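Local atomic coordinates of carbamate kinase (Aeropyrum pernix, PDB entry 2E9Y), a protein that probably catalyses, as carbamate kinases do, the reversible transfer of a phosphoryl group between ATP and carbamate. Residues A[5-11]-A[47-53]; A[94-98]-A[109-113]. One frame throughout, in Å; residues are numbered along the deposited sequence.

Overall arrangement
Both contacts belong to the large mixed sheet of the amino acid kinase fold and the helices packed on it. Contact 1 pairs two neighbouring parallel strands inside that sheet; contact 2 sets helix 78-103 against the residues leading into and beginning strand 112-119, with strand 188-191 lying between 48-52 and 112-119. Their centres are about 13 Å apart, and they meet where I51 CD1 packs on L97 CD2 at 4.2 Å. Contact 1 is the more central, about 12 Å from the centre of the chain against about 17 Å for contact 2. The second subunit touches contact 2 and leaves contact 1 alone.

Contact 1: residues A[5-11]-A[47-53]; sequences RLAVIAL and WRSVITH
R5 and W47 run side by side at the start of two adjacent parallel strands, 6-10 and 48-52, in the mixed sheet of the amino acid kinase fold. CG of W47 is anti to the carbonyl carbon (chi1 -76°), which swings the indole across toward the first strand. There W47 CH2 sits over one face of the R5 guanidinium, 3.2 Å from R5 NH2, with the two planes 38° apart, too tilted for a flat stack. The same ring also meets A7, whose CB lies 3.6 Å from W47 CE3. Cutting W47 back to an alanine is likely to leave the R5 guanidinium without the ring against its face and open a gap beside the A7 methyl.

The backbones are joined by six hydrogen bonds, as from A7 N to R48 O and from V50 N to A7 O. Side chains alternate between the faces. L6, V8, A10, R48, V50 and T52 share one, where helix 216-226 covers V8, A10 and V50; A7, I9, S49 and I51 share the other, where helix 25-44 packs on S49 and I51. On the first face, L6 CD1 reaches V50 CG2 at 4.0 Å. T52 has its hydroxyl between backbone N and carbonyl carbon (chi1 68°), which sets OG1 3.4 Å from A10 CB; the hydroxyl's hydrogen-bond partner is S220 OG on the covering helix. On the second face, I9 CD1 rests on S49 CB at 3.9 Å, while S49 OG is hydrogen-bonded to P187 O. Near the C-terminal ends L11 slants across I51, and the packing there is tight: L11 CD1 is 3.5 Å from I51 CG2.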
loop_
_atom_site.group_PDB
_atom_site.type_symbol
_atom_site.label_atom_id
_atom_site.label_comp_id
_atom_site.label_asym_id
_atom_site.label_seq_id
_atom_site.Cartn_x
_atom_site.Cartn_y
_atom_site.Cartn_z
ATOM N N ARG A 5 -5.932 -12.191 -24.568
ATOM C CA ARG A 5 -7.173 -12.079 -23.812
ATOM C C ARG A 5 -6.875 -11.708 -22.366
ATOM O O ARG A 5 -5.738 -11.831 -21.910
ATOM C CB ARG A 5 -7.957 -13.390 -23.871
ATOM C CG ARG A 5 -8.441 -13.747 -25.270
ATOM C CD ARG A 5 -9.572 -14.761 -25.228
ATOM N NE ARG A 5 -9.161 -16.032 -24.641
ATOM C CZ ARG A 5 -10.010 -16.969 -24.231
ATOM N NH1 ARG A 5 -11.318 -16.771 -24.342
ATOM N NH2 ARG A 5 -9.555 -18.101 -23.710
ATOM N N LEU A 6 -7.899 -11.252 -21.649
ATOM C CA LEU A 6 -7.738 -10.844 -20.259
ATOM C C LEU A 6 -8.384 -11.806 -19.273
ATOM O O LEU A 6 -9.516 -12.246 -19.463
ATOM C CB LEU A 6 -8.327 -9.446 -20.049
ATOM C CG LEU A 6 -8.345 -8.923 -18.606
ATOM C CD1 LEU A 6 -6.921 -8.802 -18.086
ATOM C CD2 LEU A 6 -9.045 -7.573 -18.562
ATOM N N ALA A 7 -7.659 -12.123 -18.210
ATOM C CA ALA A 7 -8.177 -13.020 -17.193
ATOM C C ALA A 7 -7.926 -12.453 -15.804
ATOM O O ALA A 7 -6.845 -11.937 -15.523
ATOM C CB ALA A 7 -7.515 -14.384 -17.315
ATOM N N VAL A 8 -8.938 -12.521 -14.949
ATOM C CA VAL A 8 -8.777 -12.073 -13.571
ATOM C C VAL A 8 -8.454 -13.374 -12.844
ATOM O O VAL A 8 -9.228 -14.330 -12.900
ATOM C CB VAL A 8 -10.076 -11.444 -13.005
ATOM C CG1 VAL A 8 -9.966 -11.285 -11.494
ATOM C CG2 VAL A 8 -10.304 -10.081 -13.644
ATOM N N ILE A 9 -7.292 -13.420 -12.201
ATOM C CA ILE A 9 -6.850 -14.618 -11.495
ATOM C C ILE A 9 -6.837 -14.362 -9.995
ATOM O O ILE A 9 -6.046 -13.559 -9.506
ATOM C CB ILE A 9 -5.433 -15.026 -11.952
ATOM C CG1 ILE A 9 -5.439 -15.261 -13.467
ATOM C CG2 ILE A 9 -4.978 -16.280 -11.216
ATOM C CD1 ILE A 9 -4.068 -15.429 -14.084
ATOM N N ALA A 10 -7.720 -15.049 -9.283
ATOM C CA ALA A 10 -7.835 -14.904 -7.839
ATOM C C ALA A 10 -6.989 -15.937 -7.095
ATOM O O ALA A 10 -7.319 -17.123 -7.068
ATOM C CB ALA A 10 -9.301 -15.025 -7.426
ATOM N N LEU A 11 -5.900 -15.470 -6.493
ATOM C CA LEU A 11 -5.002 -16.335 -5.738
ATOM C C LEU A 11 -5.531 -16.583 -4.330
ATOM O O LEU A 11 -6.296 -15.779 -3.792
ATOM C CB LEU A 11 -3.609 -15.700 -5.644
ATOM C CG LEU A 11 -2.887 -15.425 -6.963
ATOM C CD1 LEU A 11 -1.530 -14.767 -6.701
ATOM C CD2 LEU A 11 -2.703 -16.742 -7.709
ATOM N N TRP A 47 -1.604 -14.738 -22.097
ATOM C CA TRP A 47 -2.642 -14.082 -21.307
ATOM C C TRP A 47 -2.227 -12.757 -20.676
ATOM O O TRP A 47 -1.065 -12.561 -20.315
ATOM C CB TRP A 47 -3.121 -14.994 -20.168
ATOM C CG TRP A 47 -4.022 -16.120 -20.572
ATOM C CD1 TRP A 47 -3.660 -17.410 -20.827
ATOM C CD2 TRP A 47 -5.443 -16.060 -20.742
ATOM N NE1 TRP A 47 -4.767 -18.160 -21.141
ATOM C CE2 TRP A 47 -5.876 -17.357 -21.097
ATOM C CE3 TRP A 47 -6.394 -15.037 -20.628
ATOM C CZ2 TRP A 47 -7.220 -17.660 -21.341
ATOM C CZ3 TRP A 47 -7.732 -15.336 -20.870
ATOM C CH2 TRP A 47 -8.131 -16.641 -21.222
ATOM N N ARG A 48 -3.188 -11.845 -20.568
ATOM C CA ARG A 48 -2.970 -10.573 -19.887
ATOM C C ARG A 48 -3.743 -10.856 -18.602
ATOM O O ARG A 48 -4.760 -11.554 -18.637
ATOM C CB ARG A 48 -3.595 -9.397 -20.646
ATOM C CG ARG A 48 -2.862 -9.024 -21.930
ATOM C CD ARG A 48 -3.337 -7.684 -22.490
ATOM N NE ARG A 48 -2.766 -6.531 -21.788
ATOM C CZ ARG A 48 -1.483 -6.176 -21.840
ATOM N NH1 ARG A 48 -0.622 -6.883 -22.562
ATOM N NH2 ARG A 48 -1.057 -5.108 -21.175
ATOM N N SER A 49 -3.280 -10.346 -17.469
ATOM C CA SER A 49 -3.979 -10.651 -16.234
ATOM C C SER A 49 -4.057 -9.554 -15.195
ATOM O O SER A 49 -3.281 -8.599 -15.198
ATOM C CB SER A 49 -3.334 -11.867 -15.575
ATOM O OG SER A 49 -2.001 -11.567 -15.188
ATOM N N VAL A 50 -5.034 -9.722 -14.315
ATOM C CA VAL A 50 -5.252 -8.850 -13.174
ATOM C C VAL A 50 -5.282 -9.902 -12.079
ATOM O O VAL A 50 -6.188 -10.742 -12.029
ATOM C CB VAL A 50 -6.600 -8.116 -13.236
ATOM C CG1 VAL A 50 -6.821 -7.342 -11.937
ATOM C CG2 VAL A 50 -6.613 -7.151 -14.412
ATOM N N ILE A 51 -4.263 -9.870 -11.230
ATOM C CA ILE A 51 -4.107 -10.834 -10.155
ATOM C C ILE A 51 -4.606 -10.304 -8.819
ATOM O O ILE A 51 -4.156 -9.262 -8.357
ATOM C CB ILE A 51 -2.617 -11.207 -9.999
ATOM C CG1 ILE A 51 -2.072 -11.702 -11.342
ATOM C CG2 ILE A 51 -2.446 -12.248 -8.903
ATOM C CD1 ILE A 51 -0.565 -11.807 -11.390
ATOM N N THR A 52 -5.544 -11.017 -8.209
ATOM C CA THR A 52 -6.063 -10.615 -6.907
ATOM C C THR A 52 -5.601 -11.652 -5.890
ATOM O O THR A 52 -5.044 -12.693 -6.261
ATOM C CB THR A 52 -7.599 -10.555 -6.894
ATOM O OG1 THR A 52 -8.128 -11.876 -7.027
ATOM C CG2 THR A 52 -8.107 -9.692 -8.037
ATOM N N HIS A 53 -5.837 -11.379 -4.613
ATOM C CA HIS A 53 -5.416 -12.298 -3.558
ATOM C C HIS A 53 -6.154 -12.014 -2.262
ATOM O O HIS A 53 -6.777 -10.965 -2.119
ATOM C CB HIS A 53 -3.916 -12.142 -3.311
ATOM C CG HIS A 53 -3.519 -10.759 -2.879
ATOM N ND1 HIS A 53 -3.617 -10.324 -1.572
ATOM C CD2 HIS A 53 -3.022 -9.716 -3.585
ATOM C CE1 HIS A 53 -3.192 -9.076 -1.494
ATOM N NE2 HIS A 53 -2.825 -8.682 -2.701
#

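Contact 2: residues A[94-98]-A[109-113]; sequences KHSLE and LVPVV
K94 lies alongside V110, the two side chains running antiparallel to one another, with K94 CG 3.1 Å from V110 O. The lysine chain runs extended until it bends at its last torsion (chi4 64°), which brings NZ back to V110 O at 2.9 Å, above the carbonyl plane. One turn further along helix 78-103, E98 reaches the same residue: its OE2 accepts from V110 N at 2.7 Å in a nearly straight bond (170°). That oxygen is gripped twice, by V110 N on its anti side and by K94 NZ on its syn side in a salt bridge. Between them K94 and E98 hold both the C=O and the N-H of V110.

Carbon contacts fill in around this polar group. L97 CD2 meets V110 CG2 at 4.0 Å, with the two side chains nearly perpendicular, and K94 CB packs on V112 CG2 at 3.9 Å. L109 CD2 lies over the carboxylate of E98, 3.6 Å from both E98 OE1 and E98 OE2.

The dimer interface adds further charges: K94 NZ forms a salt bridge with D175 of the second subunit, and E98 OE1 with R116 of that subunit. K94 NZ also lies near the same R116, a like charge, with D175 and E98 to balance it. In this largely buried setting the two acids and two bases together would probably keep K94 and E98 ionised, and they tie the backbone entering strand 112-119 to the subunit interface.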
loop_
_atom_site.group_PDB
_atom_site.type_symbol
_atom_site.label_atom_id
_atom_site.label_comp_id
_atom_site.label_asym_id
_atom_site.label_seq_id
_atom_site.Cartn_x
_atom_site.Cartn_y
_atom_site.Cartn_z
ATOM N N LYS A 94 4.610 -8.497 -6.695
ATOM C CA LYS A 94 5.190 -7.601 -7.695
ATOM C C LYS A 94 6.693 -7.813 -7.875
ATOM O O LYS A 94 7.179 -7.989 -8.995
ATOM C CB LYS A 94 4.935 -6.148 -7.285
ATOM C CG LYS A 94 5.811 -5.109 -7.975
ATOM C CD LYS A 94 5.632 -3.741 -7.310
ATOM C CE LYS A 94 6.590 -2.688 -7.876
ATOM N NZ LYS A 94 6.337 -2.386 -9.316
ATOM N N HIS A 95 7.428 -7.790 -6.771
ATOM C CA HIS A 95 8.878 -7.947 -6.823
ATOM C C HIS A 95 9.293 -9.317 -7.371
ATOM O O HIS A 95 10.194 -9.421 -8.204
ATOM C CB HIS A 95 9.470 -7.754 -5.425
ATOM C CG HIS A 95 10.917 -7.368 -5.427
ATOM N ND1 HIS A 95 11.342 -6.083 -5.684
ATOM C CD2 HIS A 95 12.036 -8.101 -5.223
ATOM C CE1 HIS A 95 12.662 -6.039 -5.637
ATOM N NE2 HIS A 95 13.108 -7.252 -5.359
ATOM N N SER A 96 8.625 -10.364 -6.899
ATOM C CA SER A 96 8.932 -11.726 -7.326
ATOM C C SER A 96 8.591 -11.985 -8.796
ATOM O O SER A 96 9.371 -12.607 -9.524
ATOM C CB SER A 96 8.185 -12.725 -6.440
ATOM O OG SER A 96 8.531 -14.059 -6.775
ATOM N N LEU A 97 7.429 -11.513 -9.232
ATOM C CA LEU A 97 7.011 -11.709 -10.616
ATOM C C LEU A 97 7.935 -10.967 -11.577
ATOM O O LEU A 97 8.346 -11.515 -12.603
ATOM C CB LEU A 97 5.567 -11.243 -10.803
ATOM C CG LEU A 97 4.970 -11.446 -12.197
ATOM C CD1 LEU A 97 5.222 -12.875 -12.677
ATOM C CD2 LEU A 97 3.481 -11.152 -12.149
ATOM N N GLU A 98 8.263 -9.722 -11.245
ATOM C CA GLU A 98 9.161 -8.932 -12.079
ATOM C C GLU A 98 10.514 -9.631 -12.208
ATOM O O GLU A 98 11.101 -9.674 -13.289
ATOM C CB GLU A 98 9.358 -7.536 -11.478
ATOM C CG GLU A 98 8.238 -6.556 -11.792
ATOM C CD GLU A 98 8.428 -5.211 -11.107
ATOM O OE1 GLU A 98 9.555 -4.925 -10.651
ATOM O OE2 GLU A 98 7.450 -4.435 -11.036
ATOM N N LEU A 109 7.272 -3.970 -15.610
ATOM C CA LEU A 109 6.996 -3.577 -14.238
ATOM C C LEU A 109 5.564 -3.987 -13.921
ATOM O O LEU A 109 4.673 -3.855 -14.756
ATOM C CB LEU A 109 7.182 -2.061 -14.061
ATOM C CG LEU A 109 8.629 -1.545 -14.113
ATOM C CD1 LEU A 109 8.650 -0.023 -14.011
ATOM C CD2 LEU A 109 9.434 -2.154 -12.974
ATOM N N VAL A 110 5.360 -4.502 -12.718
ATOM C CA VAL A 110 4.048 -4.948 -12.273
ATOM C C VAL A 110 3.462 -3.962 -11.271
ATOM O O VAL A 110 3.961 -3.833 -10.154
ATOM C CB VAL A 110 4.144 -6.329 -11.595
ATOM C CG1 VAL A 110 2.789 -6.730 -11.017
ATOM C CG2 VAL A 110 4.626 -7.359 -12.596
ATOM N N PRO A 111 2.398 -3.248 -11.657
ATOM C CA PRO A 111 1.808 -2.291 -10.717
ATOM C C PRO A 111 0.938 -2.972 -9.669
ATOM O O PRO A 111 0.404 -4.057 -9.907
ATOM C CB PRO A 111 0.981 -1.391 -11.624
ATOM C CG PRO A 111 0.481 -2.375 -12.665
ATOM C CD PRO A 111 1.736 -3.176 -12.974
ATOM N N VAL A 112 0.817 -2.329 -8.510
ATOM C CA VAL A 112 -0.034 -2.813 -7.426
ATOM C C VAL A 112 -1.056 -1.691 -7.255
ATOM O O VAL A 112 -0.701 -0.562 -6.908
ATOM C CB VAL A 112 0.751 -3.009 -6.104
ATOM C CG1 VAL A 112 -0.204 -3.350 -4.972
ATOM C CG2 VAL A 112 1.770 -4.126 -6.265
ATOM N N VAL A 113 -2.323 -1.983 -7.519
ATOM C CA VAL A 113 -3.344 -0.951 -7.413
ATOM C C VAL A 113 -4.060 -0.981 -6.069
ATOM O O VAL A 113 -4.677 -1.985 -5.712
ATOM C CB VAL A 113 -4.402 -1.088 -8.532
ATOM C CG1 VAL A 113 -5.371 0.093 -8.483
ATOM C CG2 VAL A 113 -3.720 -1.162 -9.895
#